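PDB 7A0M: TSC1 N-terminal domain from Chaetomium thermophilum, which probably binds lysosomal phosphoinositides and so helps bring the TSC complex to lysosomes, where that complex regulates mTORC1 signalling. Local coordinates for residues K238-T244 and W306-L311; L249-V253 and V320-Y326; L278-R282 and E364-S369. Residue numbers count along the deposited sequence, not the author numbering.

Contact 1: residues K238-T244 and W306-L311; sequences KDESTFT and WDKVLL
The segment K238-T244 leaves one helix and enters the next, and W306-L311 runs alongside it in the same direction as an extended chain. D239 is the first residue to lose helical angles (phi/psi -61/148), E240 turns at -115/0, S241 occupies the N-cap at -85/126, and the new helix starts at T242. S241 OG (chi1 t) accepts weakly from T244 N at 3.5 Å and F243 N at 3.4 Å and also hydrogen-bonds to D316. K308-L311 stay extended, with psi between 120 and 170. The register pairs the CA atoms of D239 and K308 at 5.0 Å, E240 and L310 at 4.9 Å, and S241 and L311 at 4.0 Å. E240 N donates to V309 O at 2.9 Å, and S241 N reaches the same V309 O weakly at 3.3 Å. This is the turn between two consecutive helices, 228-238 and 242-255, of an all-helical, solenoid-like domain, flanked by the later loop. D239 (chi1 m) turns OD1 to meet V309 N at 2.9 Å and, at the ring edge, W306 NE1 at 3.2 Å; R202 forms a salt bridge to the same carboxylate, and S235 hydrogen-bonds to its OD2. W306 (chi1 t) also lies against K238, with CD1 3.7 Å from K238 CD. E240, extended with chi1 m and chi2 t, forms a salt bridge from OE2 to K308 NZ at 2.7 Å. V309 (chi1 t) places CG1 3.4 Å from T244 OG1, a hydroxyl hydrogen-bonded to N203, and 3.7 Å from S241 CB. L311, chi1 t and chi2 p, brings CD1 within 3.2 Å of E240 O.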
loop_
_atom_site.group_PDB
_atom_site.type_symbol
_atom_site.label_atom_id
_atom_site.label_comp_id
_atom_site.label_asym_id
_atom_site.label_seq_id
_atom_site.Cartn_x
_atom_site.Cartn_y
_atom_site.Cartn_z
ATOM N N LYS B 238 13.282 26.064 9.908
ATOM C CA LYS B 238 13.172 27.336 10.615
ATOM C C LYS B 238 12.245 28.339 9.953
ATOM O O LYS B 238 11.515 29.042 10.657
ATOM C CB LYS B 238 14.561 27.973 10.771
ATOM C CG LYS B 238 15.550 27.136 11.562
ATOM C CD LYS B 238 16.931 27.767 11.539
ATOM C CE LYS B 238 17.942 26.922 12.295
ATOM N NZ LYS B 238 19.209 27.666 12.531
ATOM N N ASP B 239 12.257 28.445 8.625
ATOM C CA ASP B 239 11.426 29.438 7.958
ATOM C C ASP B 239 9.950 29.191 8.254
ATOM O O ASP B 239 9.506 28.054 8.429
ATOM C CB ASP B 239 11.673 29.425 6.450
ATOM C CG ASP B 239 12.995 30.067 6.073
ATOM O OD1 ASP B 239 13.498 30.896 6.860
ATOM O OD2 ASP B 239 13.526 29.754 4.987
ATOM N N GLU B 240 9.186 30.281 8.304
ATOM C CA GLU B 240 7.795 30.230 8.721
ATOM C C GLU B 240 6.823 30.607 7.614
ATOM O O GLU B 240 5.609 30.600 7.850
ATOM C CB GLU B 240 7.583 31.147 9.935
ATOM C CG GLU B 240 8.477 30.795 11.115
ATOM C CD GLU B 240 8.321 31.749 12.282
ATOM O OE1 GLU B 240 7.566 32.735 12.152
ATOM O OE2 GLU B 240 8.960 31.513 13.329
ATOM N N SER B 241 7.313 30.931 6.422
ATOM C CA SER B 241 6.456 31.189 5.275
ATOM C C SER B 241 6.116 29.872 4.589
ATOM O O SER B 241 7.013 29.100 4.237
ATOM C CB SER B 241 7.136 32.141 4.289
ATOM O OG SER B 241 6.394 32.242 3.086
ATOM N N THR B 242 4.817 29.614 4.417
ATOM C CA THR B 242 4.389 28.401 3.725
ATOM C C THR B 242 4.952 28.348 2.309
ATOM O O THR B 242 5.311 27.273 1.814
ATOM C CB THR B 242 2.862 28.322 3.697
ATOM O OG1 THR B 242 2.347 28.542 5.015
ATOM C CG2 THR B 242 2.408 26.954 3.205
ATOM N N PHE B 243 5.043 29.503 1.647
ATOM C CA PHE B 243 5.560 29.544 0.283
ATOM C C PHE B 243 7.045 29.201 0.240
ATOM O O PHE B 243 7.486 28.434 -0.624
ATOM C CB PHE B 243 5.303 30.923 -0.324
ATOM C CG PHE B 243 5.664 31.026 -1.778
ATOM C CD1 PHE B 243 4.799 30.566 -2.755
ATOM C CD2 PHE B 243 6.863 31.602 -2.167
ATOM C CE1 PHE B 243 5.127 30.664 -4.095
ATOM C CE2 PHE B 243 7.195 31.705 -3.504
ATOM C CZ PHE B 243 6.327 31.234 -4.469
ATOM N N THR B 244 7.832 29.765 1.160
ATOM C CA THR B 244 9.271 29.520 1.162
ATOM C C THR B 244 9.578 28.054 1.443
ATOM O O THR B 244 10.375 27.426 0.736
ATOM C CB THR B 244 9.954 30.416 2.194
ATOM O OG1 THR B 244 9.578 31.780 1.969
ATOM C CG2 THR B 244 11.467 30.290 2.089
ATOM N N TRP B 306 20.701 32.544 11.307
ATOM C CA TRP B 306 19.824 32.229 10.188
ATOM C C TRP B 306 18.776 33.323 10.092
ATOM O O TRP B 306 18.123 33.643 11.088
ATOM C CB TRP B 306 19.156 30.857 10.359
ATOM C CG TRP B 306 18.244 30.499 9.217
ATOM C CD1 TRP B 306 16.881 30.620 9.178
ATOM C CD2 TRP B 306 18.636 29.992 7.936
ATOM N NE1 TRP B 306 16.403 30.205 7.957
ATOM C CE2 TRP B 306 17.461 29.817 7.177
ATOM C CE3 TRP B 306 19.866 29.665 7.361
ATOM C CZ2 TRP B 306 17.483 29.327 5.872
ATOM C CZ3 TRP B 306 19.885 29.179 6.069
ATOM C CH2 TRP B 306 18.703 29.015 5.338
ATOM N N ASP B 307 18.625 33.892 8.901
ATOM C CA ASP B 307 17.666 34.967 8.666
ATOM C C ASP B 307 16.374 34.319 8.194
ATOM O O ASP B 307 16.237 33.957 7.023
ATOM C CB ASP B 307 18.213 35.955 7.641
ATOM C CG ASP B 307 17.449 37.262 7.619
ATOM O OD1 ASP B 307 16.673 37.507 8.564
ATOM O OD2 ASP B 307 17.627 38.047 6.663
ATOM N N LYS B 308 15.423 34.169 9.112
ATOM C CA LYS B 308 14.179 33.481 8.803
ATOM C C LYS B 308 13.295 34.326 7.897
ATOM O O LYS B 308 13.247 35.553 8.016
ATOM C CB LYS B 308 13.420 33.148 10.086
ATOM C CG LYS B 308 14.135 32.191 11.023
ATOM C CD LYS B 308 13.190 31.702 12.113
ATOM C CE LYS B 308 12.409 32.854 12.732
ATOM N NZ LYS B 308 11.432 32.386 13.754
ATOM N N VAL B 309 12.583 33.659 6.997
ATOM C CA VAL B 309 11.480 34.277 6.276
ATOM C C VAL B 309 10.220 34.049 7.101
ATOM O O VAL B 309 9.838 32.904 7.366
ATOM C CB VAL B 309 11.332 33.694 4.862
ATOM C CG1 VAL B 309 10.156 34.342 4.144
ATOM C CG2 VAL B 309 12.617 33.880 4.075
ATOM N N LEU B 310 9.574 35.136 7.507
ATOM C CA LEU B 310 8.412 35.039 8.372
ATOM C C LEU B 310 7.174 34.679 7.558
ATOM O O LEU B 310 7.185 34.672 6.323
ATOM C CB LEU B 310 8.202 36.346 9.135
ATOM C CG LEU B 310 9.440 36.881 9.861
ATOM C CD1 LEU B 310 9.136 38.202 10.550
ATOM C CD2 LEU B 310 9.977 35.857 10.854
ATOM N N LEU B 311 6.092 34.370 8.266
ATOM C CA LEU B 311 4.840 34.045 7.601
ATOM C C LEU B 311 4.314 35.274 6.874
ATOM O O LEU B 311 4.227 36.362 7.451
ATOM C CB LEU B 311 3.812 33.545 8.615
ATOM C CG LEU B 311 2.465 33.074 8.061
ATOM C CD1 LEU B 311 2.555 31.647 7.542
ATOM C CD2 LEU B 311 1.374 33.196 9.116
#

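Contact 2: residues L249-V253 and V320-Y326; sequences LIALV and VPYLPEY
Two neighbouring helices of the solenoid-like domain, 242-255 and 323-333, pack here through leucine, isoleucine and valine on one side and two tyrosines on the other. L249-V253 is regular helix, with V253 N hydrogen-bonded to L249 O at 2.9 Å. V320-L323 forms a type I turn (L323 N to V320 O, 3.3 Å) that leads into the second helix, with Y322 at its N-cap. The CA atoms of I250 and Y322 lie 6.6 Å apart and those of V253 and Y326 6.2 Å, so both segments advance in the same general sense. Y322 is the most heavily covered residue. Its chi1 of -139° falls between wells and, with chi2 of 67°, sets the ring beside the first helix: I250 CG1 sits over one face, 3.6 Å from the centroid and 15° off the normal, a CH-pi contact, while V253 CB meets the ring edge at CE2, 3.6 Å away. L249, rotamer t,p, points at the turn; its CD2 lies 3.6 Å from Y322 O, 4.0 Å from Y322 CB and 3.9 Å from V320 CG1. Its other methyl is used on Y326 (chi1 t, chi2 46°), whose ring also receives L252 CD2 at CE1 (3.6 Å) and V253 CG2 at CD1 (4.1 Å). The hydroxyl of Y326 hydrogen-bonds to the carbonyl of L270, tying the ring to helix 267-278 as well. No hydrogen bond crosses between the segments, and L249 CD1 makes a CH-pi contact over the Y326 face, 3.8 Å from the ring centroid and 17° off its normal.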
loop_
_atom_site.group_PDB
_atom_site.type_symbol
_atom_site.label_atom_id
_atom_site.label_comp_id
_atom_site.label_asym_id
_atom_site.label_seq_id
_atom_site.Cartn_x
_atom_site.Cartn_y
_atom_site.Cartn_z
ATOM N N LEU B 249 11.085 22.521 -0.159
ATOM C CA LEU B 249 10.720 21.109 -0.189
ATOM C C LEU B 249 10.735 20.570 -1.615
ATOM O O LEU B 249 11.163 19.434 -1.849
ATOM C CB LEU B 249 9.347 20.906 0.452
ATOM C CG LEU B 249 8.995 19.457 0.793
ATOM C CD1 LEU B 249 9.992 18.896 1.797
ATOM C CD2 LEU B 249 7.576 19.360 1.329
ATOM N N ILE B 250 10.274 21.370 -2.578
ATOM C CA ILE B 250 10.320 20.949 -3.975
ATOM C C ILE B 250 11.762 20.732 -4.413
ATOM O O ILE B 250 12.080 19.747 -5.091
ATOM C CB ILE B 250 9.605 21.975 -4.874
ATOM C CG1 ILE B 250 8.101 21.974 -4.594
ATOM C CG2 ILE B 250 9.870 21.683 -6.344
ATOM C CD1 ILE B 250 7.334 23.021 -5.373
ATOM N N ALA B 251 12.658 21.643 -4.025
ATOM C CA ALA B 251 14.071 21.473 -4.350
ATOM C C ALA B 251 14.635 20.212 -3.708
ATOM O O ALA B 251 15.382 19.463 -4.348
ATOM C CB ALA B 251 14.864 22.703 -3.909
ATOM N N LEU B 252 14.287 19.958 -2.445
ATOM C CA LEU B 252 14.782 18.764 -1.766
ATOM C C LEU B 252 14.280 17.492 -2.440
ATOM O O LEU B 252 15.044 16.540 -2.629
ATOM C CB LEU B 252 14.370 18.787 -0.294
ATOM C CG LEU B 252 14.829 17.588 0.543
ATOM C CD1 LEU B 252 16.348 17.512 0.588
ATOM C CD2 LEU B 252 14.251 17.652 1.949
ATOM N N VAL B 253 12.997 17.459 -2.807
ATOM C CA VAL B 253 12.431 16.273 -3.447
ATOM C C VAL B 253 13.111 16.003 -4.785
ATOM O O VAL B 253 13.320 14.845 -5.170
ATOM C CB VAL B 253 10.905 16.429 -3.599
ATOM C CG1 VAL B 253 10.328 15.317 -4.462
ATOM C CG2 VAL B 253 10.237 16.430 -2.232
ATOM N N VAL B 320 1.402 22.619 3.654
ATOM C CA VAL B 320 2.483 22.580 2.674
ATOM C C VAL B 320 2.026 21.713 1.503
ATOM O O VAL B 320 1.800 20.508 1.696
ATOM C CB VAL B 320 3.778 22.037 3.287
ATOM C CG1 VAL B 320 4.909 22.090 2.272
ATOM C CG2 VAL B 320 4.138 22.823 4.541
ATOM N N PRO B 321 1.875 22.273 0.298
ATOM C CA PRO B 321 1.315 21.480 -0.812
ATOM C C PRO B 321 2.153 20.273 -1.203
ATOM O O PRO B 321 1.593 19.231 -1.564
ATOM C CB PRO B 321 1.230 22.501 -1.955
ATOM C CG PRO B 321 1.170 23.830 -1.278
ATOM C CD PRO B 321 2.024 23.695 -0.052
ATOM N N TYR B 322 3.479 20.379 -1.151
ATOM C CA TYR B 322 4.358 19.321 -1.629
ATOM C C TYR B 322 4.668 18.272 -0.568
ATOM O O TYR B 322 5.516 17.404 -0.802
ATOM C CB TYR B 322 5.661 19.920 -2.165
ATOM C CG TYR B 322 6.150 19.273 -3.442
ATOM C CD1 TYR B 322 5.436 19.404 -4.625
ATOM C CD2 TYR B 322 7.327 18.536 -3.465
ATOM C CE1 TYR B 322 5.875 18.816 -5.796
ATOM C CE2 TYR B 322 7.776 17.945 -4.632
ATOM C CZ TYR B 322 7.046 18.088 -5.794
ATOM O OH TYR B 322 7.489 17.503 -6.958
ATOM N N LEU B 323 4.011 18.337 0.590
ATOM C CA LEU B 323 4.231 17.330 1.625
ATOM C C LEU B 323 3.934 15.902 1.171
ATOM O O LEU B 323 4.722 15.005 1.522
ATOM C CB LEU B 323 3.408 17.684 2.872
ATOM C CG LEU B 323 3.562 16.746 4.072
ATOM C CD1 LEU B 323 5.013 16.696 4.535
ATOM C CD2 LEU B 323 2.648 17.168 5.211
ATOM N N PRO B 324 2.850 15.608 0.435
ATOM C CA PRO B 324 2.638 14.214 -0.001
ATOM C C PRO B 324 3.780 13.654 -0.829
ATOM O O PRO B 324 4.154 12.487 -0.654
ATOM C CB PRO B 324 1.337 14.295 -0.813
ATOM C CG PRO B 324 0.632 15.480 -0.276
ATOM C CD PRO B 324 1.703 16.465 0.075
ATOM N N GLU B 325 4.346 14.455 -1.734
ATOM C CA GLU B 325 5.486 13.990 -2.519
ATOM C C GLU B 325 6.708 13.752 -1.643
ATOM O O GLU B 325 7.543 12.897 -1.963
ATOM C CB GLU B 325 5.806 14.997 -3.625
ATOM C CG GLU B 325 4.712 15.147 -4.679
ATOM C CD GLU B 325 3.566 16.040 -4.231
ATOM O OE1 GLU B 325 3.524 16.410 -3.039
ATOM O OE2 GLU B 325 2.705 16.369 -5.072
ATOM N N TYR B 326 6.832 14.494 -0.539
ATOM C CA TYR B 326 7.950 14.277 0.376
ATOM C C TYR B 326 7.813 12.945 1.102
ATOM O O TYR B 326 8.806 12.235 1.301
ATOM C CB TYR B 326 8.041 15.434 1.370
ATOM C CG TYR B 326 9.274 15.403 2.244
ATOM C CD1 TYR B 326 10.528 15.164 1.699
ATOM C CD2 TYR B 326 9.185 15.630 3.611
ATOM C CE1 TYR B 326 11.660 15.141 2.495
ATOM C CE2 TYR B 326 10.310 15.610 4.414
ATOM C CZ TYR B 326 11.545 15.366 3.850
ATOM O OH TYR B 326 12.668 15.344 4.646
#

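Contact 3: residues L278-R282 and E364-S369; sequences LFWDR and EIRERS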
loop_
_atom_site.group_PDB
_atom_site.type_symbol
_atom_site.label_atom_id
_atom_site.label_comp_id
_atom_site.label_asym_id
_atom_site.label_seq_id
_atom_site.Cartn_x
_atom_site.Cartn_y
_atom_site.Cartn_z
ATOM N N LEU B 278 4.119 18.182 8.773
ATOM C CA LEU B 278 2.867 17.474 9.017
ATOM C C LEU B 278 1.949 18.258 9.949
ATOM O O LEU B 278 0.723 18.143 9.852
ATOM C CB LEU B 278 3.158 16.085 9.587
ATOM C CG LEU B 278 2.002 15.084 9.616
ATOM C CD1 LEU B 278 1.522 14.785 8.202
ATOM C CD2 LEU B 278 2.427 13.804 10.320
ATOM N N PHE B 279 2.517 19.059 10.851
ATOM C CA PHE B 279 1.757 19.888 11.782
ATOM C C PHE B 279 1.881 21.368 11.437
ATOM O O PHE B 279 1.978 22.221 12.322
ATOM C CB PHE B 279 2.201 19.655 13.224
ATOM C CG PHE B 279 1.703 18.372 13.818
ATOM C CD1 PHE B 279 2.104 17.147 13.313
ATOM C CD2 PHE B 279 0.818 18.395 14.883
ATOM C CE1 PHE B 279 1.636 15.973 13.865
ATOM C CE2 PHE B 279 0.349 17.225 15.437
ATOM C CZ PHE B 279 0.760 16.012 14.926
ATOM N N TRP B 280 1.890 21.686 10.141
ATOM C CA TRP B 280 2.082 23.069 9.719
ATOM C C TRP B 280 0.955 23.977 10.196
ATOM O O TRP B 280 1.170 25.179 10.389
ATOM C CB TRP B 280 2.204 23.135 8.197
ATOM C CG TRP B 280 2.647 24.471 7.698
ATOM C CD1 TRP B 280 1.887 25.395 7.044
ATOM C CD2 TRP B 280 3.954 25.040 7.822
ATOM N NE1 TRP B 280 2.641 26.504 6.748
ATOM C CE2 TRP B 280 3.915 26.311 7.216
ATOM C CE3 TRP B 280 5.156 24.599 8.385
ATOM C CZ2 TRP B 280 5.030 27.143 7.154
ATOM C CZ3 TRP B 280 6.262 25.427 8.324
ATOM C CH2 TRP B 280 6.191 26.685 7.714
ATOM N N ASP B 281 -0.244 23.430 10.399
ATOM C CA ASP B 281 -1.374 24.237 10.842
ATOM C C ASP B 281 -1.366 24.518 12.340
ATOM O O ASP B 281 -2.219 25.276 12.814
ATOM C CB ASP B 281 -2.693 23.564 10.448
ATOM C CG ASP B 281 -2.778 22.120 10.908
ATOM O OD1 ASP B 281 -1.923 21.686 11.707
ATOM O OD2 ASP B 281 -3.710 21.417 10.465
ATOM N N ARG B 282 -0.438 23.935 13.093
ATOM C CA ARG B 282 -0.374 24.162 14.532
ATOM C C ARG B 282 0.694 25.193 14.878
ATOM O O ARG B 282 0.751 26.267 14.278
ATOM C CB ARG B 282 -0.101 22.852 15.274
ATOM C CG ARG B 282 -0.106 22.991 16.790
ATOM C CD ARG B 282 0.220 21.674 17.476
ATOM N NE ARG B 282 -0.764 20.636 17.180
ATOM C CZ ARG B 282 -1.890 20.457 17.863
ATOM N NH1 ARG B 282 -2.181 21.252 18.886
ATOM N NH2 ARG B 282 -2.727 19.487 17.524
ATOM N N GLU B 364 -0.322 11.362 17.396
ATOM C CA GLU B 364 -0.765 12.389 16.458
ATOM C C GLU B 364 -0.017 12.297 15.133
ATOM O O GLU B 364 -0.609 12.499 14.066
ATOM C CB GLU B 364 -0.592 13.771 17.085
ATOM C CG GLU B 364 -1.588 14.086 18.189
ATOM C CD GLU B 364 -1.260 15.373 18.918
ATOM O OE1 GLU B 364 -0.243 16.010 18.572
ATOM O OE2 GLU B 364 -2.016 15.749 19.838
ATOM N N ILE B 365 1.287 12.006 15.177
ATOM C CA ILE B 365 2.046 11.811 13.943
ATOM C C ILE B 365 1.505 10.615 13.169
ATOM O O ILE B 365 1.356 10.665 11.942
ATOM C CB ILE B 365 3.547 11.652 14.253
ATOM C CG1 ILE B 365 4.117 12.945 14.838
ATOM C CG2 ILE B 365 4.314 11.250 12.999
ATOM C CD1 ILE B 365 4.464 13.990 13.800
ATOM N N ARG B 366 1.199 9.524 13.875
ATOM C CA ARG B 366 0.637 8.344 13.225
ATOM C C ARG B 366 -0.718 8.648 12.601
ATOM O O ARG B 366 -0.975 8.296 11.443
ATOM C CB ARG B 366 0.509 7.203 14.233
ATOM C CG ARG B 366 1.813 6.533 14.590
ATOM C CD ARG B 366 1.545 5.263 15.368
ATOM N NE ARG B 366 1.309 5.508 16.786
ATOM C CZ ARG B 366 2.239 5.375 17.725
ATOM N NH1 ARG B 366 3.468 4.999 17.395
ATOM N NH2 ARG B 366 1.942 5.616 18.994
ATOM N N GLU B 367 -1.602 9.297 13.362
ATOM C CA GLU B 367 -2.956 9.542 12.880
ATOM C C GLU B 367 -2.951 10.433 11.643
ATOM O O GLU B 367 -3.771 10.254 10.736
ATOM C CB GLU B 367 -3.800 10.164 13.992
ATOM C CG GLU B 367 -5.302 10.078 13.765
ATOM C CD GLU B 367 -5.802 8.646 13.685
ATOM O OE1 GLU B 367 -5.707 8.034 12.599
ATOM O OE2 GLU B 367 -6.286 8.127 14.713
ATOM N N ARG B 368 -2.026 11.393 11.585
ATOM C CA ARG B 368 -1.912 12.250 10.413
ATOM C C ARG B 368 -1.166 11.581 9.267
ATOM O O ARG B 368 -1.298 12.020 8.119
ATOM C CB ARG B 368 -1.216 13.561 10.784
ATOM C CG ARG B 368 -2.029 14.451 11.707
ATOM C CD ARG B 368 -1.467 15.859 11.742
ATOM N NE ARG B 368 -2.352 16.784 12.444
ATOM C CZ ARG B 368 -2.418 18.087 12.193
ATOM N NH1 ARG B 368 -1.652 18.622 11.251
ATOM N NH2 ARG B 368 -3.251 18.857 12.879
ATOM N N SER B 369 -0.389 10.535 9.548
ATOM C CA SER B 369 0.276 9.772 8.501
ATOM C C SER B 369 -0.629 8.724 7.868
ATOM O O SER B 369 -0.218 8.082 6.895
ATOM C CB SER B 369 1.531 9.093 9.057
ATOM O OG SER B 369 2.467 10.047 9.525
#
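E364 opens the contact on helix 357-373, setting its CB against the edge of the F279 ring, 3.4 Å from CZ. Its carboxylate approaches the guanidinium of R282 only as a neighbouring charge: E364 OE1 and R282 NH2 are 4.4 Å apart, with the oxygen well off the guanidinium plane. One residue on, I365 (m,m) brings CD1 to 3.5 Å from F279 CE1 and 4.0 Å from L278 CD2, touching both. R366 points its CB away from the loop, and its NH1 donates to the backbone oxygen of Y383 of the second subunit. R368 contributes the most buried area. Its CD lies over the F279 face, 4.0 Å from the centroid, and the guanidinium lies flat on the same ring, centres 4.3 Å apart and planes at 11°, a cation-pi stack. With that face occupied, the polar edge is directed at the loop: NH1 donates to L278 O at 2.8 Å and makes a salt bridge with D281 OD1 at 3.1 Å, while NH2 reaches D281 OD1 weakly at 3.3 Å. S369 then turns OG back to I365 O at 2.7 Å, one helical turn earlier, and also hydrogen-bonds to the hydroxyl of Y274, on helix 267-278. The type I turn F279-R282 is thus held to the side of a later helix by an arginine stacked on an aromatic ring and hydrogen-bonded in its own plane, a classic arginine-aromatic arrangement.

How the contacts relate
Along the chain the three first segments, 238-244, 249-253 and 278-282, all precede the three second ones, 306-311, 320-326 and 364-369, so every pair of contacts crosses. Contacts 1 and 2 share helix 242-255; centre to centre, contact 2 is about 15 Å from both contacts 1 and 3, which are about 19 Å apart. W280 bridges the group: its NE1 lies 2.7 Å from T242 OG1 of contact 1, a probable hydrogen bond, and V320 CG2 of contact 2 packs on its CG at 3.9 Å. L323 CD2 meets L278 CA at 3.8 Å. Helices 242-255, 323-333 and 357-373 and the loop segments around them are joined, although residues 283-304, between helices 267-278 and 323-333, are not modelled.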